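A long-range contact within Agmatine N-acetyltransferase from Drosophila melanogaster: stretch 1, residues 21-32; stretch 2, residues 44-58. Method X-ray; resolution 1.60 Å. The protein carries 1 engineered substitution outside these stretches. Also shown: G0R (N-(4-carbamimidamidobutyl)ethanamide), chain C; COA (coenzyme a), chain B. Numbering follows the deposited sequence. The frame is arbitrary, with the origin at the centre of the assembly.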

# COMPACT_ATOMS: atom_id res chain seq x y z
N GLN A 21 4.28 -14.51 -9.80
CA GLN A 21 3.24 -15.04 -8.93
C GLN A 21 2.66 -13.95 -8.05
O GLN A 21 1.45 -13.90 -7.83
CB GLN A 21 3.81 -16.17 -8.07
CG GLN A 21 4.02 -17.49 -8.81
CD GLN A 21 2.91 -17.80 -9.79
OE1 GLN A 21 1.72 -17.77 -9.44
NE2 GLN A 21 3.28 -18.10 -11.04
N LEU A 22 3.51 -13.05 -7.55
CA LEU A 22 3.02 -11.95 -6.72
C LEU A 22 2.07 -11.07 -7.51
O LEU A 22 1.00 -10.69 -7.03
CB LEU A 22 4.20 -11.12 -6.20
CG LEU A 22 3.85 -9.76 -5.58
CD1 LEU A 22 2.98 -9.94 -4.33
CD2 LEU A 22 5.12 -8.97 -5.24
N MET A 23 2.45 -10.71 -8.74
CA MET A 23 1.59 -9.84 -9.53
C MET A 23 0.29 -10.55 -9.90
O MET A 23 -0.77 -9.94 -9.92
CB MET A 23 2.34 -9.37 -10.78
CG MET A 23 1.57 -8.34 -11.61
SD MET A 23 0.87 -6.97 -10.66
CE MET A 23 2.36 -6.25 -9.97
N THR A 24 0.36 -11.86 -10.18
CA THR A 24 -0.86 -12.60 -10.47
C THR A 24 -1.83 -12.55 -9.29
O THR A 24 -3.04 -12.34 -9.48
CB THR A 24 -0.50 -14.04 -10.84
OG1 THR A 24 0.26 -14.00 -12.05
CG2 THR A 24 -1.75 -14.88 -11.06
N PHE A 25 -1.32 -12.71 -8.06
CA PHE A 25 -2.19 -12.57 -6.89
C PHE A 25 -2.75 -11.16 -6.80
O PHE A 25 -3.95 -10.97 -6.55
CB PHE A 25 -1.44 -12.92 -5.60
CG PHE A 25 -2.18 -12.51 -4.36
CD1 PHE A 25 -3.20 -13.30 -3.86
CD2 PHE A 25 -1.88 -11.31 -3.72
CE1 PHE A 25 -3.92 -12.91 -2.73
CE2 PHE A 25 -2.60 -10.92 -2.59
CZ PHE A 25 -3.61 -11.73 -2.11
N LEU A 26 -1.89 -10.15 -6.96
CA LEU A 26 -2.36 -8.77 -6.85
C LEU A 26 -3.46 -8.47 -7.86
O LEU A 26 -4.44 -7.80 -7.54
CB LEU A 26 -1.19 -7.79 -7.01
CG LEU A 26 -0.12 -7.82 -5.92
CD1 LEU A 26 1.03 -6.88 -6.29
CD2 LEU A 26 -0.71 -7.43 -4.57
N LEU A 27 -3.30 -8.95 -9.10
CA LEU A 27 -4.32 -8.70 -10.11
C LEU A 27 -5.62 -9.43 -9.80
O LEU A 27 -6.70 -8.98 -10.22
CB LEU A 27 -3.80 -9.10 -11.49
CG LEU A 27 -2.69 -8.17 -11.96
CD1 LEU A 27 -1.93 -8.76 -13.14
CD2 LEU A 27 -3.27 -6.80 -12.32
N ALA A 28 -5.56 -10.54 -9.07
CA ALA A 28 -6.77 -11.31 -8.79
C ALA A 28 -7.53 -10.79 -7.57
O ALA A 28 -8.77 -10.76 -7.59
CB ALA A 28 -6.42 -12.78 -8.57
N HIS A 29 -6.83 -10.38 -6.50
CA HIS A 29 -7.46 -10.17 -5.21
C HIS A 29 -7.10 -8.87 -4.53
O HIS A 29 -7.64 -8.58 -3.46
CB HIS A 29 -7.14 -11.34 -4.27
CG HIS A 29 -7.67 -12.65 -4.75
ND1 HIS A 29 -9.00 -12.84 -5.09
CD2 HIS A 29 -7.06 -13.84 -4.97
CE1 HIS A 29 -9.18 -14.08 -5.49
NE2 HIS A 29 -8.02 -14.71 -5.43
N TYR A 30 -6.19 -8.08 -5.10
CA TYR A 30 -5.88 -6.77 -4.56
C TYR A 30 -6.45 -5.67 -5.44
O TYR A 30 -7.33 -4.92 -5.01
CB TYR A 30 -4.36 -6.59 -4.42
CG TYR A 30 -3.95 -5.19 -4.06
CD1 TYR A 30 -4.14 -4.69 -2.77
CD2 TYR A 30 -3.36 -4.35 -5.01
CE1 TYR A 30 -3.77 -3.40 -2.44
CE2 TYR A 30 -2.98 -3.05 -4.68
CZ TYR A 30 -3.19 -2.59 -3.40
OH TYR A 30 -2.82 -1.31 -3.07
N TYR A 31 -5.98 -5.59 -6.68
CA TYR A 31 -6.38 -4.50 -7.56
C TYR A 31 -7.88 -4.40 -7.83
O TYR A 31 -8.38 -3.27 -7.89
CB TYR A 31 -5.62 -4.64 -8.88
CG TYR A 31 -4.20 -4.12 -8.91
CD1 TYR A 31 -3.93 -2.76 -8.75
CD2 TYR A 31 -3.14 -4.98 -9.16
CE1 TYR A 31 -2.63 -2.28 -8.84
CE2 TYR A 31 -1.84 -4.51 -9.25
CZ TYR A 31 -1.59 -3.16 -9.10
OH TYR A 31 -0.30 -2.68 -9.20
N PRO A 32 -8.63 -5.48 -8.03
CA PRO A 32 -10.06 -5.31 -8.36
C PRO A 32 -10.87 -4.65 -7.26
O PRO A 32 -11.88 -4.00 -7.57
CB PRO A 32 -10.54 -6.75 -8.62
CG PRO A 32 -9.29 -7.47 -9.04
CD PRO A 32 -8.22 -6.90 -8.17
N GLU A 44 -8.31 -2.53 -14.97
CA GLU A 44 -7.00 -3.15 -14.80
C GLU A 44 -5.91 -2.09 -14.65
O GLU A 44 -5.92 -1.08 -15.36
CB GLU A 44 -6.67 -4.05 -15.99
CG GLU A 44 -7.71 -5.13 -16.25
CD GLU A 44 -8.89 -4.65 -17.10
OE1 GLU A 44 -9.90 -5.38 -17.18
OE2 GLU A 44 -8.80 -3.55 -17.68
N PRO A 45 -4.95 -2.29 -13.74
CA PRO A 45 -3.88 -1.30 -13.57
C PRO A 45 -2.98 -1.21 -14.79
O PRO A 45 -2.78 -2.18 -15.52
CB PRO A 45 -3.11 -1.81 -12.34
CG PRO A 45 -3.39 -3.28 -12.32
CD PRO A 45 -4.82 -3.41 -12.78
N GLU A 46 -2.42 -0.02 -14.99
CA GLU A 46 -1.50 0.21 -16.09
C GLU A 46 -0.13 -0.40 -15.77
O GLU A 46 0.18 -0.72 -14.63
CB GLU A 46 -1.37 1.70 -16.39
CG GLU A 46 -2.70 2.36 -16.71
CD GLU A 46 -2.58 3.85 -16.97
OE1 GLU A 46 -1.51 4.42 -16.67
OE2 GLU A 46 -3.55 4.44 -17.47
N ALA A 47 0.68 -0.57 -16.82
CA ALA A 47 1.98 -1.20 -16.64
C ALA A 47 2.82 -0.47 -15.61
O ALA A 47 3.49 -1.11 -14.78
CB ALA A 47 2.73 -1.27 -17.98
N ALA A 48 2.81 0.86 -15.64
CA ALA A 48 3.65 1.62 -14.72
C ALA A 48 3.22 1.42 -13.27
O ALA A 48 4.06 1.42 -12.36
CB ALA A 48 3.62 3.10 -15.09
N ASP A 49 1.92 1.26 -13.05
CA ASP A 49 1.38 0.96 -11.72
C ASP A 49 1.93 -0.36 -11.20
O ASP A 49 2.54 -0.42 -10.12
CB ASP A 49 -0.15 0.93 -11.83
CG ASP A 49 -0.88 0.74 -10.50
OD1 ASP A 49 -0.30 0.19 -9.53
OD2 ASP A 49 -2.07 1.13 -10.44
N LYS A 50 1.75 -1.43 -11.98
CA LYS A 50 2.29 -2.73 -11.62
C LYS A 50 3.80 -2.68 -11.43
O LYS A 50 4.35 -3.27 -10.49
CB LYS A 50 1.92 -3.75 -12.70
CG LYS A 50 0.42 -3.86 -12.93
CD LYS A 50 0.04 -4.94 -13.95
CE LYS A 50 0.39 -4.51 -15.36
NZ LYS A 50 -0.05 -5.53 -16.38
N GLU A 51 4.49 -2.00 -12.34
CA GLU A 51 5.95 -1.93 -12.27
C GLU A 51 6.41 -1.24 -10.99
O GLU A 51 7.41 -1.64 -10.39
CB GLU A 51 6.49 -1.21 -13.51
CG GLU A 51 6.47 -2.08 -14.75
CD GLU A 51 7.03 -1.36 -15.97
OE1 GLU A 51 7.91 -0.49 -15.79
OE2 GLU A 51 6.59 -1.67 -17.10
N PHE A 52 5.70 -0.20 -10.56
CA PHE A 52 6.10 0.47 -9.33
C PHE A 52 5.99 -0.46 -8.14
O PHE A 52 6.89 -0.51 -7.29
CB PHE A 52 5.27 1.72 -9.07
CG PHE A 52 5.46 2.24 -7.68
CD1 PHE A 52 6.70 2.71 -7.28
CD2 PHE A 52 4.45 2.16 -6.74
CE1 PHE A 52 6.92 3.16 -5.99
CE2 PHE A 52 4.66 2.61 -5.44
CZ PHE A 52 5.90 3.11 -5.07
N LEU A 53 4.87 -1.18 -8.02
CA LEU A 53 4.76 -2.13 -6.92
C LEU A 53 5.93 -3.11 -6.94
O LEU A 53 6.58 -3.33 -5.91
CB LEU A 53 3.42 -2.88 -6.99
CG LEU A 53 2.21 -2.06 -6.55
CD1 LEU A 53 1.01 -2.96 -6.31
CD2 LEU A 53 2.53 -1.24 -5.31
N LEU A 54 6.23 -3.66 -8.12
CA LEU A 54 7.29 -4.65 -8.19
C LEU A 54 8.67 -4.04 -7.97
O LEU A 54 9.60 -4.76 -7.60
CB LEU A 54 7.23 -5.37 -9.54
CG LEU A 54 5.99 -6.25 -9.72
CD1 LEU A 54 6.05 -6.96 -11.08
CD2 LEU A 54 5.82 -7.26 -8.57
N SER A 55 8.82 -2.73 -8.17
CA SER A 55 10.10 -2.08 -7.91
C SER A 55 10.48 -2.12 -6.44
O SER A 55 11.62 -1.79 -6.10
CB SER A 55 10.06 -0.63 -8.40
OG SER A 55 9.33 0.22 -7.53
N ASN A 56 9.57 -2.51 -5.55
CA ASN A 56 9.89 -2.63 -4.14
C ASN A 56 10.44 -3.99 -3.77
O ASN A 56 10.99 -4.13 -2.67
CB ASN A 56 8.64 -2.33 -3.30
CG ASN A 56 8.19 -0.93 -3.46
OD1 ASN A 56 8.79 -0.00 -2.91
ND2 ASN A 56 7.12 -0.73 -4.23
N VAL A 57 10.31 -4.99 -4.64
CA VAL A 57 10.79 -6.33 -4.32
C VAL A 57 12.27 -6.35 -3.99
O VAL A 57 12.66 -7.04 -3.03
CB VAL A 57 10.39 -7.32 -5.42
CG1 VAL A 57 11.04 -8.68 -5.19
CG2 VAL A 57 8.86 -7.44 -5.47
N PRO A 58 13.16 -5.62 -4.68
CA PRO A 58 14.59 -5.72 -4.35
C PRO A 58 14.94 -5.24 -2.95
O PRO A 58 16.03 -5.56 -2.45
CB PRO A 58 15.27 -4.85 -5.41
CG PRO A 58 14.31 -4.88 -6.56
CD PRO A 58 12.96 -4.82 -5.91
C10 G0R C . -1.85 1.37 -6.67
N12 G0R C . -3.05 1.23 -7.49
C1 G0R C . -1.83 -0.46 1.63
C2 G0R C . -2.57 -0.12 0.33
C5 G0R C . -3.45 1.64 -1.25
C6 G0R C . -2.46 2.10 -2.33
C7 G0R C . -3.16 2.69 -3.56
C8 G0R C . -3.22 1.79 -4.79
N4 G0R C . -2.76 1.27 -0.03
N9 G0R C . -1.93 1.63 -5.44
N11 G0R C . -0.55 1.21 -7.25
O3 G0R C . -2.97 -0.98 -0.37
N1A COA B . -14.94 -6.67 2.56
C2A COA B . -15.86 -6.98 3.52
N3A COA B . -15.44 -7.33 4.78
C4A COA B . -14.13 -7.38 5.08
C5A COA B . -13.24 -7.07 4.13
C6A COA B . -13.66 -6.71 2.86
N6A COA B . -13.07 -6.30 1.52
N7A COA B . -11.99 -7.18 4.64
C8A COA B . -12.10 -7.55 5.92
N9A COA B . -13.41 -7.67 6.19
C1B COA B . -14.11 -8.04 7.26
C2B COA B . -13.68 -9.49 7.59
O2B COA B . -14.40 -10.49 6.77
C3B COA B . -13.85 -9.63 8.92
O3B COA B . -15.23 -9.75 9.35
P3B COA B . -16.00 -11.20 9.58
O7A COA B . -15.01 -12.26 10.02
O8A COA B . -17.16 -11.02 10.57
O9A COA B . -16.57 -11.57 8.22
C4B COA B . -13.42 -8.17 9.51
O4B COA B . -13.63 -7.28 8.55
C5B COA B . -11.99 -8.15 10.00
O5B COA B . -11.20 -8.84 9.04
P1A COA B . -9.54 -8.59 8.97
O1A COA B . -9.08 -7.35 9.73
O2A COA B . -8.83 -9.87 9.41
O3A COA B . -9.27 -8.30 7.38
P2A COA B . -8.14 -9.01 6.42
O4A COA B . -8.48 -10.46 6.20
O5A COA B . -6.76 -8.80 7.01
O6A COA B . -8.36 -8.16 5.03
CBP COA B . -7.79 -6.39 3.66
CCP COA B . -8.18 -6.78 5.06
CDP COA B . -6.34 -6.93 3.40
CEP COA B . -7.80 -4.86 3.52
CAP COA B . -8.82 -6.97 2.69
OAP COA B . -10.05 -6.32 2.90
C9P COA B . -8.45 -6.81 1.20
O9P COA B . -7.64 -7.49 0.66
N8P COA B . -9.15 -5.80 0.44
C7P COA B . -8.92 -5.61 -1.00
C6P COA B . -7.59 -4.81 -1.36
C5P COA B . -7.59 -3.57 -0.50
O5P COA B . -8.51 -2.80 -0.49
N4P COA B . -6.37 -3.37 0.34
C3P COA B . -6.20 -2.27 1.27
C2P COA B . -6.08 -0.91 0.59
S1P COA B . -5.64 0.15 2.00

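Two helices, 21-30 and 47-54, cross with their N-to-C directions 125° apart, and their axes approach no closer than 11.1 Å. At that spacing the backbones do not touch, and side chains must bridge the gap. The nearest CA atoms of Met 23 and Lys 50 are 7.4 Å apart; Tyr 31 CA and Pro 45 CA are 7.3 Å apart. Together the stretches bury 483 Å², both sides summed.

Tyr 31 contributes the largest share, 86 Å². A wider pi-type turn at 26-30 precedes it, and Tyr 31 N bonds to Leu 26 O at 2.8 Å. With chi1 at -81°, the ring lies flat beneath Pro 45: Pro 45 CG sits 3.4 Å from the centroid of the Tyr 31 ring and only 3° off the normal, a CH-pi contact centred on the face. Leu 27 CD2 also lies 3.5 Å from Pro 45 CG. Although the CA-to-CB bond of Leu 27 points sideways, the end of its side chain comes nearer, and its methyl meets Pro 45 CG roughly at right angles to the direction of the tyrosine face, so the proline sits in a corner formed by the two.

At the ring's edge, Tyr 31 OH donates a hydrogen bond to Asp 49 OD1 at 2.9 Å, the one hydrogen bond between the stretches. Asp 49 also receives bonds from the ligand's guanidinium group, G0R N11 to Asp 49 OD1 at 2.5 Å and G0R N12 to Asp 49 OD2 at 3.1 Å. Thus OD1 accepts from both the tyrosine and the ligand, tying the helix contact to the binding site of this agmatine acetyltransferase. Tyr 30 joins from the first stretch, Tyr 30 OH donating to G0R O3 at 2.7 Å.

Leu 53 fills the space among three first-stretch side chains with a single methyl. Leu 53 CD1 lies 3.9 Å from Leu 26 CD1, 4.3 Å from Tyr 30 CE2 and 3.8 Å from Tyr 31 CZ. Leu 53 CD1 also lies 3.2 Å from Tyr 31 OH, and 61 Å² of the residue is covered by the other stretch.

Met 23 makes the next bump. Its t, p, p rotamer brings Met 23 CE to 3.6 Å from Leu 54 CG and 3.7 Å from Lys 50 CB, so the terminal methyl settles between residues one helical turn apart. Beyond it, Leu 22 CD2 meets Leu 54 CD2 at 3.8 Å and Val 57 CG2 at 4.0 Å, extending the apolar seam into the type I turn from Leu 54 to Val 57.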